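Local coordinates for spore coat polysaccharide biosynthesis protein spsE (Bacillus subtilis, PDB 1VLI) that probably acts as an N-acylneuraminate-9-phosphate synthase-like enzyme in making the polysaccharide of the spore coat, at residues E175-R178 and T179-E183; S142-I145 and N146-P149; E271-D274 and G275-T279. All coordinates share one frame; numbering follows the deposited sequence.

Interaction 1: residues E175-R178 and T179-E183; sequences EAWR and TIRAE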
ATOM      1  N   GLU A 175      -5.982  -6.660 -12.759  1.00 58.36           N
ATOM      2  CA  GLU A 175      -4.970  -7.684 -12.863  1.00 57.31           C
ATOM      3  C   GLU A 175      -4.461  -8.051 -11.478  1.00 57.73           C
ATOM      4  O   GLU A 175      -4.176  -9.218 -11.200  1.00 59.86           O
ATOM      5  CB  GLU A 175      -3.813  -7.227 -13.761  1.00 54.13           C
ATOM      6  CG  GLU A 175      -2.806  -8.321 -14.076  1.00 51.87           C
ATOM      7  CD  GLU A 175      -1.843  -7.957 -15.194  1.00 59.39           C
ATOM      8  OE1 GLU A 175      -1.740  -6.757 -15.500  1.00 62.85           O
ATOM      9  OE2 GLU A 175      -1.190  -8.865 -15.773  1.00 53.32           O
ATOM     10  N   ALA A 176      -4.333  -7.044 -10.626  1.00 57.31           N
ATOM     11  CA  ALA A 176      -3.924  -7.242  -9.236  1.00 54.04           C
ATOM     12  C   ALA A 176      -4.992  -8.042  -8.501  1.00 58.15           C
ATOM     13  O   ALA A 176      -4.675  -8.971  -7.720  1.00 58.00           O
ATOM     14  CB  ALA A 176      -3.698  -5.914  -8.567  1.00 48.88           C
ATOM     15  N   TRP A 177      -6.251  -7.689  -8.773  1.00 57.85           N
ATOM     16  CA  TRP A 177      -7.403  -8.344  -8.171  1.00 58.85           C
ATOM     17  C   TRP A 177      -7.487  -9.827  -8.544  1.00 61.69           C
ATOM     18  O   TRP A 177      -7.519 -10.704  -7.645  1.00 62.61           O
ATOM     19  CB  TRP A 177      -8.677  -7.615  -8.556  1.00 56.54           C
ATOM     20  CG  TRP A 177      -9.952  -8.218  -7.991  1.00 59.35           C
ATOM     21  CD1 TRP A 177     -10.480  -8.048  -6.718  1.00 61.65           C
ATOM     22  CD2 TRP A 177     -10.857  -9.073  -8.678  1.00 56.38           C
ATOM     23  NE1 TRP A 177     -11.647  -8.762  -6.585  1.00 62.54           N
ATOM     24  CE2 TRP A 177     -11.911  -9.389  -7.779  1.00 61.59           C
ATOM     25  CE3 TRP A 177     -10.901  -9.598  -9.980  1.00 60.02           C
ATOM     26  CZ2 TRP A 177     -12.970 -10.215  -8.134  1.00 63.19           C
ATOM     27  CZ3 TRP A 177     -11.941 -10.422 -10.333  1.00 63.08           C
ATOM     28  CH2 TRP A 177     -12.974 -10.723  -9.420  1.00 67.78           C
ATOM     29  N   ARG A 178      -7.502 -10.090  -9.855  1.00 59.66           N
ATOM     30  CA  ARG A 178      -7.504 -11.443 -10.408  1.00 61.66           C
ATOM     31  C   ARG A 178      -6.399 -12.328  -9.889  1.00 59.26           C
ATOM     32  O   ARG A 178      -6.600 -13.521  -9.718  1.00 60.56           O
ATOM     33  CB  ARG A 178      -7.361 -11.407 -11.930  1.00 59.61           C
ATOM     34  CG  ARG A 178      -8.681 -11.240 -12.635  1.00 80.65           C
ATOM     35  CD  ARG A 178      -8.633 -11.582 -14.118  1.00 99.03           C
ATOM     36  NE  ARG A 178      -8.950 -12.987 -14.361  1.00111.07           N
ATOM     37  CZ  ARG A 178      -9.205 -13.507 -15.556  1.00116.34           C
ATOM     38  NH1 ARG A 178      -9.189 -12.741 -16.643  1.00120.53           N
ATOM     39  NH2 ARG A 178      -9.485 -14.799 -15.669  1.00119.47           N
ATOM     40  N   THR A 179      -5.218 -11.746  -9.718  1.00 56.89           N
ATOM     41  CA  THR A 179      -4.038 -12.473  -9.288  1.00 57.64           C
ATOM     42  C   THR A 179      -4.194 -12.997  -7.848  1.00 57.35           C
ATOM     43  O   THR A 179      -3.722 -14.091  -7.519  1.00 58.66           O
ATOM     44  CB  THR A 179      -2.814 -11.525  -9.373  1.00 59.16           C
ATOM     45  OG1 THR A 179      -2.593 -11.131 -10.732  1.00 59.31           O
ATOM     46  CG2 THR A 179      -1.555 -12.234  -9.011  1.00 50.40           C
ATOM     47  N   ILE A 180      -4.829 -12.202  -6.990  1.00 54.78           N
ATOM     48  CA  ILE A 180      -5.057 -12.598  -5.597  1.00 55.18           C
ATOM     49  C   ILE A 180      -6.186 -13.614  -5.558  1.00 58.85           C
ATOM     50  O   ILE A 180      -6.109 -14.617  -4.834  1.00 60.82           O
ATOM     51  CB  ILE A 180      -5.391 -11.373  -4.722  1.00 52.60           C
ATOM     52  CG1 ILE A 180      -4.212 -10.400  -4.741  1.00 41.47           C
ATOM     53  CG2 ILE A 180      -5.774 -11.799  -3.275  1.00 58.00           C
ATOM     54  CD1 ILE A 180      -4.614  -8.993  -4.338  1.00 40.91           C
ATOM     55  N   ARG A 181      -7.233 -13.358  -6.337  1.00 57.59           N
ATOM     56  CA  ARG A 181      -8.355 -14.252  -6.365  1.00 59.61           C
ATOM     57  C   ARG A 181      -7.972 -15.621  -6.855  1.00 61.00           C
ATOM     58  O   ARG A 181      -8.413 -16.610  -6.275  1.00 64.34           O
ATOM     59  CB  ARG A 181      -9.481 -13.692  -7.198  1.00 60.00           C
ATOM     60  CG  ARG A 181     -10.364 -12.830  -6.397  1.00 66.64           C
ATOM     61  CD  ARG A 181     -11.649 -12.557  -7.058  1.00 87.98           C
ATOM     62  NE  ARG A 181     -12.659 -13.584  -6.823  1.00102.90           N
ATOM     63  CZ  ARG A 181     -13.470 -13.622  -5.772  1.00104.19           C
ATOM     64  NH1 ARG A 181     -13.391 -12.701  -4.813  1.00105.42           N
ATOM     65  NH2 ARG A 181     -14.360 -14.596  -5.675  1.00105.99           N
ATOM     66  N   ALA A 182      -7.126 -15.686  -7.885  1.00 58.90           N
ATOM     67  CA  ALA A 182      -6.724 -16.965  -8.477  1.00 57.33           C
ATOM     68  C   ALA A 182      -6.069 -17.916  -7.469  1.00 58.64           C
ATOM     69  O   ALA A 182      -6.024 -19.124  -7.709  1.00 60.16           O
ATOM     70  CB  ALA A 182      -5.791 -16.742  -9.670  1.00 55.23           C
ATOM     71  N   GLU A 183      -5.535 -17.380  -6.368  1.00 58.12           N
ATOM     72  CA  GLU A 183      -4.877 -18.216  -5.346  1.00 58.01           C
ATOM     73  C   GLU A 183      -5.829 -18.693  -4.260  1.00 57.32           C
ATOM     74  O   GLU A 183      -5.399 -19.283  -3.276  1.00 59.94           O
ATOM     75  CB  GLU A 183      -3.697 -17.484  -4.701  1.00 56.16           C
ATOM     76  CG  GLU A 183      -2.572 -17.116  -5.656  1.00 60.06           C
ATOM     77  CD  GLU A 183      -2.078 -18.285  -6.495  1.00 71.30           C
ATOM     78  OE1 GLU A 183      -1.798 -19.361  -5.917  1.00 71.03           O
ATOM     79  OE2 GLU A 183      -1.957 -18.126  -7.737  1.00 69.65           O
TER
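The last turns of helix 170-181 carry this contact, with Trp177 and Arg181 one turn apart on the same flank. Their side chains lie side by side and point the same way. The aliphatic part of Arg181 runs over one face of the indole, with Arg181 CG 4.0 Å above the plane of the Trp177 ring and toward its rim. Trp177 CG is anti to the backbone N (chi1 180°), which carries the ring out along the flank where Arg181 passes. The guanidinium plane is turned only 19° from the indole plane. The exact spacing of Arg181 CD over the six-membered ring is doubtful, because the model sets it too close. The guanidinium of Arg181 also forms a salt bridge with Glu218, and Phe216 meets the indole at an angle. This helix is the crossover of a beta-alpha-beta unit, between strands 161-164 and 188-193 of the barrel. Losing the indole to an alanine would probably leave the aliphatic part of Arg181 without the face it lies over, with Glu218 still holding its guanidinium. On another side of the helix, Glu175 O takes two bonds from Thr179. Thr179 N lies 3.1 Å from Glu175 O, and Thr179 OG1 lies 2.5 Å from that same oxygen, on the opposite face of the carbonyl plane. The hydroxyl donates here, turned back onto the preceding turn of the helix.

Interaction 2: residues S142-I145 and N146-P149; sequences SYEI and NHLP
Glu144 and His147 meet across a type I beta turn. His147 N donates to Glu144 O at 3.1 Å, and the N-H points well at the oxygen (167°). The two side chains touch near their roots, Glu144 CB to His147 CB at 4.1 Å. Glu144 CG then lies at the edge of the imidazole, near its plane. His147 CG, anti to the backbone N (chi1 -167°), sets the ring beside Glu144 CG, and Pro149 CD lies in plane at the ring edge. Asn146 OD1 comes within 3.6 Å of Tyr143 O. Leu148 CD2 reaches back to 4.1 Å from Ile145 O.

Around this, Ile145 N bonds back to Ser142 O at 3.0 Å. His147 is the centre of an inverse gamma turn and the N-cap residue of helix 148-155. The segment runs from strand 138-140 of the barrel to that helix. Ile145 packs on Phe163 and Ala176, and Leu148 packs on Glu175 and Thr179.

The polar ends look elsewhere. Glu144 OE2 forms salt bridges with both Arg316 and Arg339, and Asn146 ND2 donates to Arg316 O. The buried carboxylate is thereby paired with two arginines of the SAF domain. It joins this barrel loop to that domain, and Asn146 makes a second link through Arg316 O.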
ATOM      1  N   SER A 142       1.035   1.398  -3.607  1.00 54.11           N
ATOM      2  CA  SER A 142       0.631   1.631  -4.992  1.00 57.17           C
ATOM      3  C   SER A 142       1.639   1.112  -6.009  1.00 62.66           C
ATOM      4  O   SER A 142       1.242   0.510  -7.010  1.00 64.56           O
ATOM      5  CB  SER A 142       0.374   3.123  -5.242  1.00 54.95           C
ATOM      6  OG  SER A 142      -0.704   3.596  -4.446  1.00 56.46           O
ATOM      7  N   TYR A 143       2.934   1.329  -5.758  1.00 66.15           N
ATOM      8  CA  TYR A 143       3.966   1.008  -6.769  1.00 66.92           C
ATOM      9  C   TYR A 143       4.227  -0.488  -6.916  1.00 64.86           C
ATOM     10  O   TYR A 143       4.801  -0.919  -7.914  1.00 65.16           O
ATOM     11  CB  TYR A 143       5.266   1.786  -6.533  1.00 70.03           C
ATOM     12  CG  TYR A 143       5.066   3.280  -6.553  1.00 80.16           C
ATOM     13  CD1 TYR A 143       4.202   3.875  -7.491  1.00 91.75           C
ATOM     14  CD2 TYR A 143       5.718   4.109  -5.634  1.00 92.01           C
ATOM     15  CE1 TYR A 143       3.989   5.258  -7.522  1.00 89.26           C
ATOM     16  CE2 TYR A 143       5.516   5.507  -5.656  1.00 94.61           C
ATOM     17  CZ  TYR A 143       4.653   6.069  -6.610  1.00 89.91           C
ATOM     18  OH  TYR A 143       4.442   7.428  -6.656  1.00 87.52           O
ATOM     19  N   GLU A 144       3.766  -1.268  -5.943  1.00 60.10           N
ATOM     20  CA  GLU A 144       3.738  -2.719  -6.049  1.00 56.40           C
ATOM     21  C   GLU A 144       2.417  -3.273  -6.575  1.00 54.66           C
ATOM     22  O   GLU A 144       2.167  -4.478  -6.468  1.00 53.77           O
ATOM     23  CB  GLU A 144       4.036  -3.361  -4.687  1.00 57.98           C
ATOM     24  CG  GLU A 144       5.510  -3.374  -4.305  1.00 56.01           C
ATOM     25  CD  GLU A 144       6.078  -1.993  -4.061  1.00 57.30           C
ATOM     26  OE1 GLU A 144       5.476  -1.255  -3.263  1.00 58.86           O
ATOM     27  OE2 GLU A 144       7.134  -1.650  -4.646  1.00 53.85           O
ATOM     28  N   ILE A 145       1.552  -2.428  -7.134  1.00 53.44           N
ATOM     29  CA  ILE A 145       0.297  -2.944  -7.681  1.00 52.37           C
ATOM     30  C   ILE A 145       0.515  -4.001  -8.773  1.00 53.60           C
ATOM     31  O   ILE A 145      -0.358  -4.832  -9.023  1.00 58.63           O
ATOM     32  CB  ILE A 145      -0.617  -1.821  -8.194  1.00 52.89           C
ATOM     33  CG1 ILE A 145      -2.025  -2.350  -8.370  1.00 45.14           C
ATOM     34  CG2 ILE A 145      -0.080  -1.158  -9.530  1.00 52.90           C
ATOM     35  CD1 ILE A 145      -3.051  -1.218  -8.541  1.00 54.72           C
ATOM     36  N   ASN A 146       1.687  -3.992  -9.396  1.00 53.02           N
ATOM     37  CA  ASN A 146       1.969  -4.902 -10.509  1.00 53.40           C
ATOM     38  C   ASN A 146       3.049  -5.900 -10.144  1.00 53.00           C
ATOM     39  O   ASN A 146       3.586  -6.570 -11.018  1.00 56.11           O
ATOM     40  CB  ASN A 146       2.346  -4.112 -11.789  1.00 50.96           C
ATOM     41  CG  ASN A 146       3.728  -3.477 -11.698  1.00 59.97           C
ATOM     42  OD1 ASN A 146       4.248  -3.262 -10.592  1.00 51.13           O
ATOM     43  ND2 ASN A 146       4.338  -3.168 -12.861  1.00 52.77           N
ATOM     44  N   HIS A 147       3.355  -6.020  -8.853  1.00 51.83           N
ATOM     45  CA  HIS A 147       4.310  -7.009  -8.413  1.00 54.59           C
ATOM     46  C   HIS A 147       3.543  -8.292  -8.232  1.00 57.47           C
ATOM     47  O   HIS A 147       3.256  -8.742  -7.091  1.00 62.19           O
ATOM     48  CB  HIS A 147       4.964  -6.596  -7.098  1.00 56.56           C
ATOM     49  CG  HIS A 147       6.169  -7.398  -6.747  1.00 54.24           C
ATOM     50  ND1 HIS A 147       6.398  -8.666  -7.245  1.00 56.68           N
ATOM     51  CD2 HIS A 147       7.225  -7.108  -5.951  1.00 48.92           C
ATOM     52  CE1 HIS A 147       7.542  -9.122  -6.769  1.00 54.19           C
ATOM     53  NE2 HIS A 147       8.059  -8.201  -5.973  1.00 51.45           N
ATOM     54  N   LEU A 148       3.230  -8.895  -9.366  1.00 55.17           N
ATOM     55  CA  LEU A 148       2.346 -10.046  -9.420  1.00 54.19           C
ATOM     56  C   LEU A 148       2.899 -11.266  -8.676  1.00 54.58           C
ATOM     57  O   LEU A 148       2.143 -11.926  -7.968  1.00 55.73           O
ATOM     58  CB  LEU A 148       1.945 -10.372 -10.869  1.00 52.42           C
ATOM     59  CG  LEU A 148       1.274  -9.260 -11.715  1.00 45.91           C
ATOM     60  CD1 LEU A 148       0.653  -9.927 -12.913  1.00 52.25           C
ATOM     61  CD2 LEU A 148       0.186  -8.411 -10.973  1.00 44.97           C
ATOM     62  N   PRO A 149       4.189 -11.578  -8.794  1.00 55.37           N
ATOM     63  CA  PRO A 149       4.754 -12.667  -7.973  1.00 56.73           C
ATOM     64  C   PRO A 149       4.585 -12.393  -6.467  1.00 58.73           C
ATOM     65  O   PRO A 149       4.225 -13.304  -5.713  1.00 60.94           O
ATOM     66  CB  PRO A 149       6.218 -12.719  -8.415  1.00 55.09           C
ATOM     67  CG  PRO A 149       6.193 -12.115  -9.853  1.00 55.41           C
ATOM     68  CD  PRO A 149       5.211 -10.993  -9.689  1.00 56.76           C
TER

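Interaction 3: residues E271-D274 and G275-T279; sequences EMVD and GIRKT
Met272 and Ile276 make the apolar part of this contact, one turn apart on helix 266-285. Residue 272 is selenomethionine. The two side chains lie side by side and point the same way, with Met272 CG 3.8 Å from Ile276 CD1. Met272 is extended through chi2 and bends at chi3 (66°), which leaves its CE 4.1 Å from the same Ile276 CD1. Val273 and Arg277 repeat the pattern on the adjoining flank. There Val273 CG1 lies alongside the aliphatic start of the arginine, 4.2 Å from Arg277 CG.

The hydrogen bonds are those of a regular alpha-helix, each from residue i+4 to residue i. Gly275 N bonds to Glu271 O at 2.8 Å, and Ile276 N bonds to Met272 O at 2.8 Å. Arg277 N to Val273 O and Lys278 N to Asp274 O continue the series. One side-chain hydroxyl joins in: Thr279 OG1 donates to Gly275 O at 2.8 Å, from above the carbonyl plane. Thr279 N donates to Gly275 O as well, at 3.0 Å. That oxygen is thus gripped twice, and the buried hydroxyl is satisfied within the helix.

The charged group of Arg277 is held from outside this contact. Its NH1 forms a salt bridge with Glu280 and bonds to Val29 O, while NH2 forms a salt bridge with Asp59.

Towards the barrel, Met272, Val273, Ile276 and Arg277 all touch Ile31 of strand 30-36. Ile276 also touches Val29, and Arg277 touches Pro28, both in the loop before that strand. Beside them Met272 packs on Pro234 and Thr279 on Cys235, Val238 and Arg239, so helix 266-285 lies against both strand 30-36 and helix 232-239.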
ATOM      1  N   GLU A 271     -10.941  14.298  15.652  1.00 63.17           N
ATOM      2  CA  GLU A 271     -11.891  15.109  14.915  1.00 63.38           C
ATOM      3  C   GLU A 271     -12.343  14.397  13.625  1.00 62.32           C
ATOM      4  O   GLU A 271     -13.547  14.313  13.364  1.00 62.67           O
ATOM      5  CB  GLU A 271     -11.245  16.460  14.623  1.00 62.99           C
ATOM      6  CG  GLU A 271     -12.086  17.459  13.858  1.00 65.86           C
ATOM      7  CD  GLU A 271     -11.343  18.765  13.615  1.00 67.78           C
ATOM      8  OE1 GLU A 271     -10.448  19.107  14.432  1.00 68.95           O
ATOM      9  OE2 GLU A 271     -11.663  19.458  12.609  1.00 76.55           O
HETATM   10  N   MSE A 272     -11.382  13.879  12.845  1.00 60.30           N
HETATM   11  CA  MSE A 272     -11.680  13.075  11.657  1.00 57.28           C
HETATM   12  C   MSE A 272     -12.581  11.895  11.975  1.00 57.81           C
HETATM   13  O   MSE A 272     -13.598  11.695  11.308  1.00 60.76           O
HETATM   14  CB  MSE A 272     -10.423  12.550  10.987  1.00 56.04           C
HETATM   15  CG  MSE A 272     -10.743  11.884   9.628  1.00 51.45           C
HETATM   16 SE   MSE A 272      -9.244  10.912   8.883  1.00 58.04          SE
HETATM   17  CE  MSE A 272      -9.062   9.350  10.313  1.00 55.51           C
ATOM     18  N   VAL A 273     -12.184  11.111  12.976  1.00 57.12           N
ATOM     19  CA  VAL A 273     -12.940   9.937  13.440  1.00 53.34           C
ATOM     20  C   VAL A 273     -14.380  10.304  13.802  1.00 55.08           C
ATOM     21  O   VAL A 273     -15.321   9.632  13.365  1.00 56.54           O
ATOM     22  CB  VAL A 273     -12.219   9.209  14.628  1.00 52.17           C
ATOM     23  CG1 VAL A 273     -13.076   8.070  15.175  1.00 47.99           C
ATOM     24  CG2 VAL A 273     -10.819   8.667  14.180  1.00 37.13           C
ATOM     25  N   ASP A 274     -14.549  11.375  14.579  1.00 54.85           N
ATOM     26  CA  ASP A 274     -15.868  11.854  14.936  1.00 56.21           C
ATOM     27  C   ASP A 274     -16.644  12.305  13.674  1.00 58.08           C
ATOM     28  O   ASP A 274     -17.834  12.018  13.525  1.00 57.53           O
ATOM     29  CB  ASP A 274     -15.775  12.991  15.969  1.00 58.10           C
ATOM     30  CG  ASP A 274     -15.200  12.535  17.340  1.00 62.64           C
ATOM     31  OD1 ASP A 274     -15.097  11.312  17.609  1.00 59.89           O
ATOM     32  OD2 ASP A 274     -14.829  13.356  18.223  1.00 61.64           O
ATOM     33  N   GLY A 275     -15.974  13.012  12.772  1.00 58.80           N
ATOM     34  CA  GLY A 275     -16.568  13.310  11.467  1.00 62.82           C
ATOM     35  C   GLY A 275     -17.108  12.069  10.752  1.00 63.84           C
ATOM     36  O   GLY A 275     -18.289  12.023  10.377  1.00 62.95           O
ATOM     37  N   ILE A 276     -16.242  11.062  10.578  1.00 64.00           N
ATOM     38  CA  ILE A 276     -16.606   9.804   9.905  1.00 62.81           C
ATOM     39  C   ILE A 276     -17.794   9.123  10.582  1.00 62.49           C
ATOM     40  O   ILE A 276     -18.715   8.663   9.902  1.00 65.74           O
ATOM     41  CB  ILE A 276     -15.394   8.824   9.845  1.00 61.69           C
ATOM     42  CG1 ILE A 276     -14.427   9.231   8.744  1.00 61.88           C
ATOM     43  CG2 ILE A 276     -15.847   7.391   9.574  1.00 58.80           C
ATOM     44  CD1 ILE A 276     -12.981   8.912   9.070  1.00 57.46           C
ATOM     45  N   ARG A 277     -17.768   9.065  11.909  1.00 58.63           N
ATOM     46  CA  ARG A 277     -18.727   8.278  12.646  1.00 57.90           C
ATOM     47  C   ARG A 277     -20.087   8.942  12.646  1.00 57.51           C
ATOM     48  O   ARG A 277     -21.111   8.264  12.696  1.00 57.66           O
ATOM     49  CB  ARG A 277     -18.228   8.053  14.077  1.00 59.05           C
ATOM     50  CG  ARG A 277     -17.009   7.117  14.160  1.00 57.98           C
ATOM     51  CD  ARG A 277     -17.320   5.647  13.901  1.00 55.69           C
ATOM     52  NE  ARG A 277     -16.115   4.815  13.992  1.00 62.58           N
ATOM     53  CZ  ARG A 277     -15.652   4.033  13.019  1.00 63.23           C
ATOM     54  NH1 ARG A 277     -16.292   3.941  11.849  1.00 65.24           N
ATOM     55  NH2 ARG A 277     -14.550   3.331  13.212  1.00 52.66           N
ATOM     56  N   LYS A 278     -20.084  10.272  12.593  1.00 57.91           N
ATOM     57  CA  LYS A 278     -21.304  11.061  12.529  1.00 58.30           C
ATOM     58  C   LYS A 278     -21.917  10.895  11.153  1.00 59.29           C
ATOM     59  O   LYS A 278     -23.132  10.683  11.036  1.00 61.91           O
ATOM     60  CB  LYS A 278     -20.998  12.537  12.809  1.00 59.19           C
ATOM     61  CG  LYS A 278     -22.139  13.523  12.498  1.00 61.56           C
ATOM     62  CD  LYS A 278     -21.605  14.944  12.625  1.00 66.27           C
ATOM     63  CE  LYS A 278     -22.642  15.837  13.240  1.00 71.30           C
ATOM     64  NZ  LYS A 278     -22.615  15.588  14.719  1.00 86.67           N
ATOM     65  N   THR A 279     -21.074  10.999  10.125  1.00 56.19           N
ATOM     66  CA  THR A 279     -21.491  10.838   8.751  1.00 56.62           C
ATOM     67  C   THR A 279     -22.126   9.471   8.583  1.00 59.45           C
ATOM     68  O   THR A 279     -23.088   9.335   7.825  1.00 60.85           O
ATOM     69  CB  THR A 279     -20.279  10.960   7.827  1.00 57.59           C
ATOM     70  OG1 THR A 279     -19.738  12.278   7.947  1.00 58.12           O
ATOM     71  CG2 THR A 279     -20.673  10.847   6.342  1.00 58.15           C
TER

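Overall arrangement
All three interactions lie in the NeuB part of the chain, a TIM barrel with eight parallel strands. Along the chain they come in series: interaction 2, then interaction 1, then interaction 3. The centres of interactions 1 and 2 are 11 Å apart. They touch where helix 170-181 packs on the 142-149 segment, with Ala176 CB 3.5 Å from Ile145 O. Interaction 3 lies on helix 266-285, packed near strand 30-36. Its centre is 33 Å from that of interaction 1 and 32 Å from that of interaction 2. Interactions 1 and 2 form one packed patch, and interaction 3 lies on a distant part of the barrel. The side chains of Tyr143 and Met272 are about 10 Å and 12 Å from the bound zinc ion.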